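Local coordinates for In2-1 family protein, glutathione transferase lambda3 (Populus trichocarpa, PDB 4PQI) that probably catalyses glutathione-dependent thiol-transfer reactions, acting as a monomeric Lambda-class glutathione transferase, at residues 6-11 / 51-56; 17-22 / 61-66; 137-142 / 187-192. All coordinates share one frame; numbering follows the deposited sequence.

Contact 1. Residues 6-11 / 51-56; sequences ALDKSV and RNFKGL. With CA (calcium ion), chain E.
Asp8 lies over one face of the Phe53 ring, its CA 4.0 Å from the ring centroid and 24° off the ring normal, a CH-pi contact displaced toward the rim. Both side chains have CG anti to the backbone N, and they cross obliquely, with carboxylate and ring planes only 15° apart. Asp8 OD1 comes to 3.7 Å from Phe53 CD1, while Leu7 CB adds an apolar contact 4.0 Å from Phe53 CZ.

The carboxylate is held at both ends. Asp8 OD1 accepts from Ser10 N and from Ser10 OG, each at 3.0 Å and each from above the carboxylate plane; the first bond closes an Asx turn. Asp8 OD2 is bound by the backbone N of Ala220, in helix 219-222. That grip fixes the rotation of Asp8, and the turn carries Ser10 CB to 3.8 Å from Asn52 CB.

Between the backbones, Lys9 N donates to Phe53 O at 3.0 Å, N-H...O angle 152°, in the carbonyl plane on a lone pair. Lys9 CB stands over the backbone of Gly55, where a CB on Gly55 would fall 2.9 Å from Lys9 CB, so a side chain at that position would clash. Gly55 O turns away to a calcium ion also bound by Glu59 and waters. With positive phi at Gly55 and backbone bonds from Gly55 N and Leu56 N back into the last turn, the end of helix 42-54 is a Schellman motif, here on the first helix of a thioredoxin-like domain.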
ATOM      1  N   ALA A   6      15.162  11.308   4.765  1.00 82.40           N
ATOM      2  CA  ALA A   6      15.508  12.090   5.945  1.00 80.41           C
ATOM      3  C   ALA A   6      14.298  12.277   6.867  1.00 77.93           C
ATOM      4  O   ALA A   6      14.436  12.313   8.092  1.00 76.29           O
ATOM      5  CB  ALA A   6      16.086  13.440   5.538  1.00 81.10           C
ATOM      6  N   LEU A   7      13.112  12.375   6.268  1.00 76.38           N
ATOM      7  CA  LEU A   7      11.885  12.687   6.999  1.00 72.55           C
ATOM      8  C   LEU A   7      11.261  11.433   7.633  1.00 64.14           C
ATOM      9  O   LEU A   7      10.450  11.529   8.555  1.00 61.79           O
ATOM     10  CB  LEU A   7      10.894  13.380   6.054  1.00 75.78           C
ATOM     11  CG  LEU A   7       9.797  14.278   6.628  1.00 78.90           C
ATOM     12  CD1 LEU A   7      10.373  15.303   7.604  1.00 81.33           C
ATOM     13  CD2 LEU A   7       9.069  14.974   5.486  1.00 79.36           C
ATOM     14  N   ASP A   8      11.672  10.269   7.132  1.00 57.89           N
ATOM     15  CA  ASP A   8      11.188   8.951   7.558  1.00 54.01           C
ATOM     16  C   ASP A   8      11.479   8.675   9.039  1.00 49.82           C
ATOM     17  O   ASP A   8      12.613   8.783   9.477  1.00 50.77           O
ATOM     18  CB  ASP A   8      11.882   7.903   6.680  1.00 52.43           C
ATOM     19  CG  ASP A   8      11.309   6.515   6.829  1.00 50.82           C
ATOM     20  OD1 ASP A   8      10.429   6.286   7.687  1.00 52.60           O
ATOM     21  OD2 ASP A   8      11.756   5.635   6.066  1.00 48.28           O
ATOM     22  N   LYS A   9      10.463   8.304   9.808  1.00 51.07           N
ATOM     23  CA  LYS A   9      10.662   8.062  11.236  1.00 55.13           C
ATOM     24  C   LYS A   9      10.665   6.576  11.594  1.00 54.50           C
ATOM     25  O   LYS A   9      10.642   6.214  12.769  1.00 56.31           O
ATOM     26  CB  LYS A   9       9.630   8.822  12.076  1.00 56.83           C
ATOM     27  CG  LYS A   9       9.985  10.289  12.333  1.00 56.54           C
ATOM     28  CD  LYS A   9      11.140  10.411  13.296  1.00 61.27           C
ATOM     29  CE  LYS A   9      11.542  11.860  13.511  1.00 65.70           C
ATOM     30  NZ  LYS A   9      12.720  11.966  14.422  1.00 71.26           N
ATOM     31  N   SER A  10      10.717   5.724  10.576  1.00 52.61           N
ATOM     32  CA  SER A  10      10.669   4.277  10.779  1.00 52.38           C
ATOM     33  C   SER A  10      11.974   3.750  11.342  1.00 51.40           C
ATOM     34  O   SER A  10      13.035   4.327  11.129  1.00 51.82           O
ATOM     35  CB  SER A  10      10.371   3.547   9.464  1.00 49.96           C
ATOM     36  OG  SER A  10      11.485   3.645   8.586  1.00 51.59           O
ATOM     37  N   VAL A  11      11.879   2.638  12.059  1.00 52.27           N
ATOM     38  CA  VAL A  11      13.055   1.902  12.504  1.00 51.90           C
ATOM     39  C   VAL A  11      12.935   0.441  12.044  1.00 51.00           C
ATOM     40  O   VAL A  11      11.827  -0.031  11.758  1.00 49.29           O
ATOM     41  CB  VAL A  11      13.204   1.974  14.038  1.00 54.49           C
ATOM     42  CG1 VAL A  11      13.520   3.404  14.475  1.00 52.61           C
ATOM     43  CG2 VAL A  11      11.942   1.458  14.733  1.00 53.80           C
ATOM     44  N   ARG A  51       2.218   3.638   8.706  1.00 43.58           N
ATOM     45  CA  ARG A  51       2.574   3.392  10.110  1.00 41.16           C
ATOM     46  C   ARG A  51       4.064   3.600  10.352  1.00 36.68           C
ATOM     47  O   ARG A  51       4.476   4.276  11.308  1.00 37.84           O
ATOM     48  CB  ARG A  51       2.194   1.955  10.481  1.00 37.14           C
ATOM     49  CG  ARG A  51       2.721   1.451  11.822  1.00 41.75           C
ATOM     50  CD  ARG A  51       2.366  -0.032  11.950  1.00 40.27           C
ATOM     51  NE  ARG A  51       2.977  -0.723  13.084  1.00 39.72           N
ATOM     52  CZ  ARG A  51       4.112  -1.419  13.039  1.00 41.92           C
ATOM     53  NH1 ARG A  51       4.831  -1.501  11.926  1.00 44.87           N
ATOM     54  NH2 ARG A  51       4.544  -2.020  14.133  1.00 38.84           N
ATOM     55  N   ASN A  52       4.862   3.003   9.470  1.00 40.43           N
ATOM     56  CA  ASN A  52       6.313   3.049   9.558  1.00 42.97           C
ATOM     57  C   ASN A  52       6.835   4.478   9.391  1.00 42.58           C
ATOM     58  O   ASN A  52       7.558   4.988  10.251  1.00 43.64           O
ATOM     59  CB  ASN A  52       6.939   2.110   8.515  1.00 45.38           C
ATOM     60  CG  ASN A  52       6.679   0.623   8.812  1.00 42.23           C
ATOM     61  OD1 ASN A  52       6.085   0.274   9.836  1.00 44.16           O
ATOM     62  ND2 ASN A  52       7.115  -0.252   7.906  1.00 37.94           N
ATOM     63  N   PHE A  53       6.453   5.125   8.296  1.00 45.30           N
ATOM     64  CA  PHE A  53       6.935   6.473   8.000  1.00 44.06           C
ATOM     65  C   PHE A  53       6.647   7.488   9.114  1.00 43.00           C
ATOM     66  O   PHE A  53       7.524   8.264   9.496  1.00 42.13           O
ATOM     67  CB  PHE A  53       6.364   6.969   6.676  1.00 44.19           C
ATOM     68  CG  PHE A  53       7.058   8.181   6.148  1.00 44.10           C
ATOM     69  CD1 PHE A  53       8.152   8.054   5.297  1.00 41.01           C
ATOM     70  CD2 PHE A  53       6.631   9.452   6.507  1.00 45.89           C
ATOM     71  CE1 PHE A  53       8.806   9.172   4.807  1.00 42.15           C
ATOM     72  CE2 PHE A  53       7.284  10.580   6.021  1.00 46.75           C
ATOM     73  CZ  PHE A  53       8.366  10.437   5.166  1.00 44.74           C
ATOM     74  N   LYS A  54       5.433   7.468   9.654  1.00 41.95           N
ATOM     75  CA  LYS A  54       5.065   8.427  10.693  1.00 41.82           C
ATOM     76  C   LYS A  54       5.704   8.113  12.056  1.00 42.85           C
ATOM     77  O   LYS A  54       5.646   8.926  12.987  1.00 45.75           O
ATOM     78  CB  LYS A  54       3.537   8.574  10.789  1.00 40.33           C
ATOM     79  CG  LYS A  54       2.872   9.025   9.491  1.00 42.96           C
ATOM     80  CD  LYS A  54       1.376   9.370   9.674  1.00 39.98           C
ATOM     81  CE  LYS A  54       1.170  10.521  10.646  1.00 40.72           C
ATOM     82  NZ  LYS A  54       1.261  11.858   9.981  1.00 42.23           N
ATOM     83  N   GLY A  55       6.341   6.948  12.150  1.00 40.12           N
ATOM     84  CA  GLY A  55       7.035   6.536  13.355  1.00 42.28           C
ATOM     85  C   GLY A  55       6.074   5.951  14.362  1.00 43.50           C
ATOM     86  O   GLY A  55       6.273   6.101  15.562  1.00 44.06           O
ATOM     87  N   LEU A  56       5.025   5.296  13.874  1.00 43.21           N
ATOM     88  CA  LEU A  56       3.982   4.747  14.747  1.00 45.23           C
ATOM     89  C   LEU A  56       4.092   3.235  14.998  1.00 45.90           C
ATOM     90  O   LEU A  56       3.098   2.576  15.294  1.00 44.33           O
ATOM     91  CB  LEU A  56       2.596   5.074  14.187  1.00 42.23           C
ATOM     92  CG  LEU A  56       2.316   6.555  13.923  1.00 42.61           C
ATOM     93  CD1 LEU A  56       1.019   6.759  13.129  1.00 43.41           C
ATOM     94  CD2 LEU A  56       2.269   7.324  15.234  1.00 44.08           C
TER
HETATM   95 CA    CA E 304       6.319   6.142  17.950  1.00 49.97          CA
HETATM   96  O   HOH W   1       7.016   5.147  20.313  1.00 49.54           O
HETATM   97  O   HOH W   2       7.133   4.040  17.454  1.00 45.85           O
HETATM   98  O   HOH W   3       8.494   7.342  17.670  1.00 50.04           O
HETATM   99  O   HOH W   4       5.364   8.454  17.776  1.00 57.16           O

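Contact 2. Residues 17-22 / 61-66; sequences PPLDAT and KLVPLI
A single beta bridge, Leu19 with Leu65, fastens the loop 17-22 beside the end of strand 60-64, an outermost strand of the thioredoxin-like sheet in the N-terminal half of a glutathione transferase. Its evidence is a pair of backbone bonds in the parallel pattern: Leu19 N gives to Pro64 O at 2.7 Å and almost straight (175°), and Leu19 O takes the N-H of Ile66 at 3.1 Å. In both, the donor stands above the carbonyl plane. Along its other edge the chain pairs with strand 33-37, through Val63 and Leu65. The touching parts, 17-20 and 63-66, run 60° apart, and no second bridge follows.

From CB outward, the Leu19 side chain tracks along the opposite backbone. Leu19 CB and CG each lie 3.5 Å from Pro64 O, the same oxygen that receives the bond from Leu19 N, and CB also faces Leu65 CD2. CG is anti to the carbonyl carbon (chi1 -57°), and an extended chi2 then sends Leu19 CD1 on to Val63 CG1 at 3.7 Å, the two side chains crossing obliquely. Trp73 of helix 73-78 touches both Leu19 and Leu65.

Beyond the bridge, Ile66 packs against two residues with its long branch: CG1 meets Pro18 CB at 3.7 Å, and CD1 reaches Asp20 CB at 3.8 Å. The Asp20 carboxylate turns from that hydrophobic contact into an Asx turn, where OD1 receives Thr22 N and Thr22 OG1, both at 2.9 Å and both from above the carboxylate plane.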
ATOM      1  N   PRO A  17       5.524 -14.141  13.432  1.00 55.54           N
ATOM      2  CA  PRO A  17       4.930 -15.053  12.445  1.00 54.14           C
ATOM      3  C   PRO A  17       3.426 -14.811  12.325  1.00 51.29           C
ATOM      4  O   PRO A  17       2.790 -14.421  13.303  1.00 53.64           O
ATOM      5  CB  PRO A  17       5.213 -16.453  13.036  1.00 59.26           C
ATOM      6  CG  PRO A  17       6.327 -16.253  13.999  1.00 61.04           C
ATOM      7  CD  PRO A  17       6.123 -14.874  14.562  1.00 60.23           C
ATOM      8  N   PRO A  18       2.859 -14.994  11.127  1.00 49.24           N
ATOM      9  CA  PRO A  18       1.412 -14.774  11.036  1.00 49.84           C
ATOM     10  C   PRO A  18       0.629 -15.815  11.851  1.00 49.43           C
ATOM     11  O   PRO A  18       1.094 -16.946  12.030  1.00 47.44           O
ATOM     12  CB  PRO A  18       1.128 -14.909   9.535  1.00 51.86           C
ATOM     13  CG  PRO A  18       2.292 -15.710   9.001  1.00 55.04           C
ATOM     14  CD  PRO A  18       3.468 -15.277   9.817  1.00 51.90           C
ATOM     15  N   LEU A  19      -0.538 -15.416  12.350  1.00 44.42           N
ATOM     16  CA  LEU A  19      -1.386 -16.281  13.170  1.00 42.58           C
ATOM     17  C   LEU A  19      -2.253 -17.194  12.310  1.00 45.97           C
ATOM     18  O   LEU A  19      -2.985 -16.712  11.437  1.00 47.08           O
ATOM     19  CB  LEU A  19      -2.311 -15.415  14.023  1.00 35.34           C
ATOM     20  CG  LEU A  19      -1.657 -14.389  14.947  1.00 36.89           C
ATOM     21  CD1 LEU A  19      -2.736 -13.565  15.683  1.00 35.21           C
ATOM     22  CD2 LEU A  19      -0.748 -15.068  15.922  1.00 35.76           C
ATOM     23  N   ASP A  20      -2.213 -18.495  12.583  1.00 46.81           N
ATOM     24  CA  ASP A  20      -3.044 -19.444  11.847  1.00 45.80           C
ATOM     25  C   ASP A  20      -4.405 -19.657  12.501  1.00 44.36           C
ATOM     26  O   ASP A  20      -4.745 -19.002  13.491  1.00 47.43           O
ATOM     27  CB  ASP A  20      -2.330 -20.788  11.683  1.00 51.47           C
ATOM     28  CG  ASP A  20      -2.074 -21.493  13.011  1.00 57.67           C
ATOM     29  OD1 ASP A  20      -2.832 -21.293  13.981  1.00 59.97           O
ATOM     30  OD2 ASP A  20      -1.100 -22.270  13.085  1.00 59.38           O
ATOM     31  N   ALA A  21      -5.159 -20.613  11.964  1.00 42.39           N
ATOM     32  CA  ALA A  21      -6.541 -20.827  12.374  1.00 37.54           C
ATOM     33  C   ALA A  21      -6.698 -21.154  13.851  1.00 39.62           C
ATOM     34  O   ALA A  21      -7.740 -20.879  14.419  1.00 42.05           O
ATOM     35  CB  ALA A  21      -7.199 -21.901  11.520  1.00 34.41           C
ATOM     36  N   THR A  22      -5.676 -21.765  14.454  1.00 39.72           N
ATOM     37  CA  THR A  22      -5.740 -22.173  15.852  1.00 34.76           C
ATOM     38  C   THR A  22      -5.137 -21.144  16.823  1.00 37.88           C
ATOM     39  O   THR A  22      -5.109 -21.385  18.034  1.00 37.23           O
ATOM     40  CB  THR A  22      -5.035 -23.527  16.087  1.00 42.92           C
ATOM     41  OG1 THR A  22      -3.638 -23.385  15.829  1.00 42.87           O
ATOM     42  CG2 THR A  22      -5.613 -24.622  15.191  1.00 39.97           C
ATOM     43  N   LYS A  61       0.308  -1.938  17.039  1.00 43.87           N
ATOM     44  CA  LYS A  61       0.748  -3.323  17.036  1.00 42.29           C
ATOM     45  C   LYS A  61       0.255  -4.030  15.774  1.00 42.10           C
ATOM     46  O   LYS A  61      -0.902  -3.875  15.384  1.00 40.95           O
ATOM     47  CB  LYS A  61       0.229  -4.042  18.279  1.00 42.93           C
ATOM     48  CG  LYS A  61       0.657  -3.419  19.609  1.00 46.50           C
ATOM     49  CD  LYS A  61       2.172  -3.259  19.688  1.00 52.85           C
ATOM     50  CE  LYS A  61       2.638  -2.735  21.045  1.00 56.57           C
ATOM     51  NZ  LYS A  61       4.110  -2.439  21.020  1.00 58.10           N
ATOM     52  N   LEU A  62       1.125  -4.799  15.120  1.00 39.97           N
ATOM     53  CA  LEU A  62       0.667  -5.651  14.017  1.00 39.77           C
ATOM     54  C   LEU A  62       0.067  -6.985  14.517  1.00 40.41           C
ATOM     55  O   LEU A  62       0.604  -7.629  15.420  1.00 39.47           O
ATOM     56  CB  LEU A  62       1.815  -5.947  13.055  1.00 39.72           C
ATOM     57  CG  LEU A  62       2.499  -4.742  12.428  1.00 41.03           C
ATOM     58  CD1 LEU A  62       3.629  -5.190  11.509  1.00 39.40           C
ATOM     59  CD2 LEU A  62       1.484  -3.903  11.674  1.00 40.09           C
ATOM     60  N   VAL A  63      -1.047  -7.382  13.924  1.00 40.56           N
ATOM     61  CA  VAL A  63      -1.604  -8.716  14.122  1.00 37.71           C
ATOM     62  C   VAL A  63      -1.718  -9.336  12.737  1.00 36.33           C
ATOM     63  O   VAL A  63      -2.729  -9.155  12.062  1.00 34.40           O
ATOM     64  CB  VAL A  63      -3.005  -8.645  14.763  1.00 38.85           C
ATOM     65  CG1 VAL A  63      -3.536 -10.049  15.054  1.00 37.85           C
ATOM     66  CG2 VAL A  63      -2.968  -7.810  16.040  1.00 40.43           C
ATOM     67  N   PRO A  64      -0.657 -10.031  12.282  1.00 41.89           N
ATOM     68  CA  PRO A  64      -0.692 -10.644  10.947  1.00 41.95           C
ATOM     69  C   PRO A  64      -1.409 -12.004  10.940  1.00 42.67           C
ATOM     70  O   PRO A  64      -1.256 -12.814  11.857  1.00 43.90           O
ATOM     71  CB  PRO A  64       0.792 -10.782  10.602  1.00 43.70           C
ATOM     72  CG  PRO A  64       1.434 -11.069  11.946  1.00 43.45           C
ATOM     73  CD  PRO A  64       0.665 -10.181  12.923  1.00 40.79           C
ATOM     74  N   LEU A  65      -2.208 -12.226   9.898  1.00 43.84           N
ATOM     75  CA  LEU A  65      -3.039 -13.410   9.767  1.00 41.30           C
ATOM     76  C   LEU A  65      -2.629 -14.170   8.529  1.00 39.38           C
ATOM     77  O   LEU A  65      -2.145 -13.583   7.564  1.00 36.74           O
ATOM     78  CB  LEU A  65      -4.515 -12.998   9.604  1.00 43.24           C
ATOM     79  CG  LEU A  65      -5.078 -12.047  10.656  1.00 40.14           C
ATOM     80  CD1 LEU A  65      -6.520 -11.619  10.324  1.00 38.87           C
ATOM     81  CD2 LEU A  65      -4.990 -12.716  12.034  1.00 38.55           C
ATOM     82  N   ILE A  66      -2.810 -15.483   8.547  1.00 41.98           N
ATOM     83  CA  ILE A  66      -2.704 -16.257   7.321  1.00 42.88           C
ATOM     84  C   ILE A  66      -4.105 -16.283   6.730  1.00 44.59           C
ATOM     85  O   ILE A  66      -4.969 -16.991   7.236  1.00 47.62           O
ATOM     86  CB  ILE A  66      -2.256 -17.701   7.595  1.00 45.67           C
ATOM     87  CG1 ILE A  66      -0.921 -17.725   8.343  1.00 46.04           C
ATOM     88  CG2 ILE A  66      -2.145 -18.466   6.294  1.00 46.83           C
ATOM     89  CD1 ILE A  66      -0.522 -19.130   8.811  1.00 52.03           C
TER

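Contact 3. Residues 137-142 / 187-192; sequences TVYTAF and ERLNIF
Aliphatic contact centres on Leu189, whose CD2 meets Val138 CG1 at 3.6 Å, tip to tip. Its CD1 lies against the same valine methyl, so the leucine fork straddles it. Phe154 of helix 151-160 touches both residues from outside the pair.

A CH-pi contact follows from the same methyl: Leu189 CD2 stands over one face of Tyr139, 3.9 Å from the ring centroid and 21° off the normal. The Tyr139 hydroxyl is hydrogen-bonded to that of Tyr235. These contacts join helix 118-139 and the turn after it to helix 177-197 within the all-helical C-terminal domain of the glutathione transferase fold.

The aromatic pair is T-shaped. Phe192, with CG anti to its backbone N, points an edge at the face of Phe142; the centroids are 5.0 Å apart and the planes at 84°. Phe192 CE2 sits over the centre of the Phe142 ring, 3.7 Å above it, while Val138 O lies over the rim of the opposite face and Leu189 CD2 at the edge. An alanine in place of Phe142 removes the ring face that Phe192 CE2 sits over, and would probably loosen the packing of Phe192 and of Leu189 CD2.

Polar partners lie off this apolar interface: Arg188 turns its guanidinium away to Gln45 OE1 and, through NH2, to Thr40 O.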
ATOM      1  N   THR A 137      -8.324  -1.649 -14.210  1.00 40.96           N
ATOM      2  CA  THR A 137      -7.862  -1.690 -15.586  1.00 38.98           C
ATOM      3  C   THR A 137      -6.736  -2.714 -15.774  1.00 41.26           C
ATOM      4  O   THR A 137      -6.834  -3.586 -16.649  1.00 45.12           O
ATOM      5  CB  THR A 137      -7.396  -0.287 -16.068  1.00 42.23           C
ATOM      6  OG1 THR A 137      -8.483   0.642 -15.952  1.00 44.93           O
ATOM      7  CG2 THR A 137      -6.963  -0.342 -17.513  1.00 40.07           C
ATOM      8  N   VAL A 138      -5.680  -2.616 -14.961  1.00 38.88           N
ATOM      9  CA  VAL A 138      -4.510  -3.486 -15.140  1.00 43.06           C
ATOM     10  C   VAL A 138      -4.800  -4.952 -14.784  1.00 43.95           C
ATOM     11  O   VAL A 138      -4.407  -5.862 -15.513  1.00 46.28           O
ATOM     12  CB  VAL A 138      -3.262  -2.997 -14.367  1.00 41.03           C
ATOM     13  CG1 VAL A 138      -2.051  -3.875 -14.706  1.00 42.75           C
ATOM     14  CG2 VAL A 138      -2.937  -1.555 -14.703  1.00 43.21           C
ATOM     15  N   TYR A 139      -5.503  -5.180 -13.677  1.00 43.82           N
ATOM     16  CA  TYR A 139      -5.770  -6.548 -13.234  1.00 45.34           C
ATOM     17  C   TYR A 139      -6.743  -7.313 -14.130  1.00 49.29           C
ATOM     18  O   TYR A 139      -6.866  -8.532 -14.023  1.00 52.16           O
ATOM     19  CB  TYR A 139      -6.204  -6.582 -11.763  1.00 40.41           C
ATOM     20  CG  TYR A 139      -5.039  -6.444 -10.803  1.00 44.13           C
ATOM     21  CD1 TYR A 139      -4.314  -7.560 -10.401  1.00 47.40           C
ATOM     22  CD2 TYR A 139      -4.653  -5.201 -10.309  1.00 46.53           C
ATOM     23  CE1 TYR A 139      -3.251  -7.444  -9.523  1.00 48.97           C
ATOM     24  CE2 TYR A 139      -3.572  -5.075  -9.434  1.00 47.36           C
ATOM     25  CZ  TYR A 139      -2.881  -6.204  -9.045  1.00 48.40           C
ATOM     26  OH  TYR A 139      -1.814  -6.108  -8.181  1.00 51.23           O
ATOM     27  N   THR A 140      -7.413  -6.609 -15.034  1.00 51.60           N
ATOM     28  CA  THR A 140      -8.275  -7.268 -16.011  1.00 49.11           C
ATOM     29  C   THR A 140      -7.638  -7.291 -17.400  1.00 50.66           C
ATOM     30  O   THR A 140      -8.307  -7.587 -18.389  1.00 55.23           O
ATOM     31  CB  THR A 140      -9.661  -6.587 -16.103  1.00 53.97           C
ATOM     32  OG1 THR A 140      -9.502  -5.203 -16.448  1.00 53.71           O
ATOM     33  CG2 THR A 140     -10.392  -6.683 -14.775  1.00 53.89           C
ATOM     34  N   ALA A 141      -6.347  -6.984 -17.476  1.00 45.79           N
ATOM     35  CA  ALA A 141      -5.677  -6.852 -18.772  1.00 47.55           C
ATOM     36  C   ALA A 141      -4.801  -8.059 -19.151  1.00 50.66           C
ATOM     37  O   ALA A 141      -4.251  -8.114 -20.259  1.00 53.25           O
ATOM     38  CB  ALA A 141      -4.851  -5.579 -18.798  1.00 45.58           C
ATOM     39  N   PHE A 142      -4.687  -9.021 -18.238  1.00 48.22           N
ATOM     40  CA  PHE A 142      -3.709 -10.096 -18.376  1.00 51.57           C
ATOM     41  C   PHE A 142      -3.949 -10.988 -19.577  1.00 58.86           C
ATOM     42  O   PHE A 142      -3.007 -11.584 -20.101  1.00 64.65           O
ATOM     43  CB  PHE A 142      -3.622 -10.930 -17.097  1.00 51.83           C
ATOM     44  CG  PHE A 142      -3.243 -10.133 -15.892  1.00 53.91           C
ATOM     45  CD1 PHE A 142      -2.337  -9.090 -15.996  1.00 54.37           C
ATOM     46  CD2 PHE A 142      -3.818 -10.395 -14.663  1.00 53.29           C
ATOM     47  CE1 PHE A 142      -2.000  -8.340 -14.890  1.00 51.40           C
ATOM     48  CE2 PHE A 142      -3.485  -9.646 -13.549  1.00 49.18           C
ATOM     49  CZ  PHE A 142      -2.578  -8.619 -13.661  1.00 49.21           C
ATOM     50  N   GLU A 187       4.450  -2.032  -7.530  1.00 44.47           N
ATOM     51  CA  GLU A 187       5.466  -3.015  -7.123  1.00 46.15           C
ATOM     52  C   GLU A 187       5.160  -4.412  -7.677  1.00 44.90           C
ATOM     53  O   GLU A 187       5.989  -5.029  -8.364  1.00 44.45           O
ATOM     54  CB  GLU A 187       5.562  -3.068  -5.581  1.00 50.11           C
ATOM     55  CG  GLU A 187       6.316  -4.278  -4.988  1.00 56.59           C
ATOM     56  CD  GLU A 187       6.199  -4.397  -3.444  1.00 60.70           C
ATOM     57  OE1 GLU A 187       5.814  -3.410  -2.759  1.00 51.47           O
ATOM     58  OE2 GLU A 187       6.506  -5.496  -2.919  1.00 61.87           O
ATOM     59  N   ARG A 188       3.964  -4.907  -7.386  1.00 42.77           N
ATOM     60  CA  ARG A 188       3.585  -6.259  -7.784  1.00 44.92           C
ATOM     61  C   ARG A 188       3.360  -6.362  -9.293  1.00 44.71           C
ATOM     62  O   ARG A 188       3.789  -7.316  -9.922  1.00 45.17           O
ATOM     63  CB  ARG A 188       2.340  -6.705  -7.019  1.00 41.08           C
ATOM     64  CG  ARG A 188       2.597  -6.883  -5.543  1.00 40.71           C
ATOM     65  CD  ARG A 188       1.304  -6.890  -4.749  1.00 43.07           C
ATOM     66  NE  ARG A 188       1.538  -7.259  -3.357  1.00 45.51           N
ATOM     67  CZ  ARG A 188       2.106  -6.455  -2.464  1.00 47.28           C
ATOM     68  NH1 ARG A 188       2.503  -5.240  -2.826  1.00 44.60           N
ATOM     69  NH2 ARG A 188       2.284  -6.866  -1.214  1.00 45.78           N
ATOM     70  N   LEU A 189       2.693  -5.365  -9.865  1.00 43.24           N
ATOM     71  CA  LEU A 189       2.433  -5.346 -11.300  1.00 41.87           C
ATOM     72  C   LEU A 189       3.736  -5.332 -12.102  1.00 47.31           C
ATOM     73  O   LEU A 189       3.863  -6.037 -13.104  1.00 47.32           O
ATOM     74  CB  LEU A 189       1.529  -4.167 -11.680  1.00 38.51           C
ATOM     75  CG  LEU A 189       0.073  -4.309 -11.200  1.00 40.90           C
ATOM     76  CD1 LEU A 189      -0.692  -3.010 -11.430  1.00 41.14           C
ATOM     77  CD2 LEU A 189      -0.643  -5.484 -11.867  1.00 42.59           C
ATOM     78  N   ASN A 190       4.701  -4.539 -11.641  1.00 46.11           N
ATOM     79  CA  ASN A 190       5.986  -4.425 -12.301  1.00 45.46           C
ATOM     80  C   ASN A 190       6.646  -5.801 -12.402  1.00 48.66           C
ATOM     81  O   ASN A 190       7.092  -6.218 -13.479  1.00 50.91           O
ATOM     82  CB  ASN A 190       6.885  -3.452 -11.535  1.00 45.03           C
ATOM     83  CG  ASN A 190       8.113  -3.053 -12.318  1.00 51.20           C
ATOM     84  OD1 ASN A 190       8.261  -3.411 -13.490  1.00 53.58           O
ATOM     85  ND2 ASN A 190       8.996  -2.292 -11.684  1.00 50.22           N
ATOM     86  N   ILE A 191       6.684  -6.517 -11.282  1.00 48.73           N
ATOM     87  CA  ILE A 191       7.286  -7.853 -11.257  1.00 52.67           C
ATOM     88  C   ILE A 191       6.520  -8.852 -12.121  1.00 51.22           C
ATOM     89  O   ILE A 191       7.125  -9.615 -12.894  1.00 52.09           O
ATOM     90  CB  ILE A 191       7.368  -8.404  -9.823  1.00 57.94           C
ATOM     91  CG1 ILE A 191       8.157  -7.455  -8.923  1.00 60.34           C
ATOM     92  CG2 ILE A 191       8.015  -9.776  -9.807  1.00 60.92           C
ATOM     93  CD1 ILE A 191       8.017  -7.783  -7.444  1.00 62.64           C
ATOM     94  N   PHE A 192       5.193  -8.848 -11.994  1.00 47.39           N
ATOM     95  CA  PHE A 192       4.365  -9.842 -12.675  1.00 47.90           C
ATOM     96  C   PHE A 192       4.400  -9.674 -14.191  1.00 47.46           C
ATOM     97  O   PHE A 192       4.658 -10.635 -14.917  1.00 47.72           O
ATOM     98  CB  PHE A 192       2.928  -9.819 -12.151  1.00 44.45           C
ATOM     99  CG  PHE A 192       2.030 -10.870 -12.760  1.00 47.73           C
ATOM    100  CD1 PHE A 192       2.381 -12.222 -12.723  1.00 45.65           C
ATOM    101  CD2 PHE A 192       0.819 -10.514 -13.343  1.00 44.61           C
ATOM    102  CE1 PHE A 192       1.547 -13.190 -13.270  1.00 49.89           C
ATOM    103  CE2 PHE A 192      -0.018 -11.479 -13.892  1.00 44.55           C
ATOM    104  CZ  PHE A 192       0.343 -12.818 -13.854  1.00 49.57           C
TER

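Overall arrangement
Contacts 1 and 2 each tie a piece of the N-terminal chain to the thioredoxin-like domain, at helix 42-54 and strand 60-64, whereas contact 3 belongs to the helical half. The first two cross along the chain, and helix 42-54 leads into strand 60-64; their centres are about 23 Å apart, yet they touch where Arg51 CZ packs 3.7 Å from Leu62 CG. Contact 3 is separate, its nearest atoms about 11 Å from contact 1 and 12 Å from contact 2. Contacts 2 and 3 both come near bound glutathione: the side chains of Leu65 and Arg188 are each about 8 Å from it. Leu67 of the pocket directly follows contact 2, and Cys41 of the pocket precedes the helix whose far end contact 1 holds.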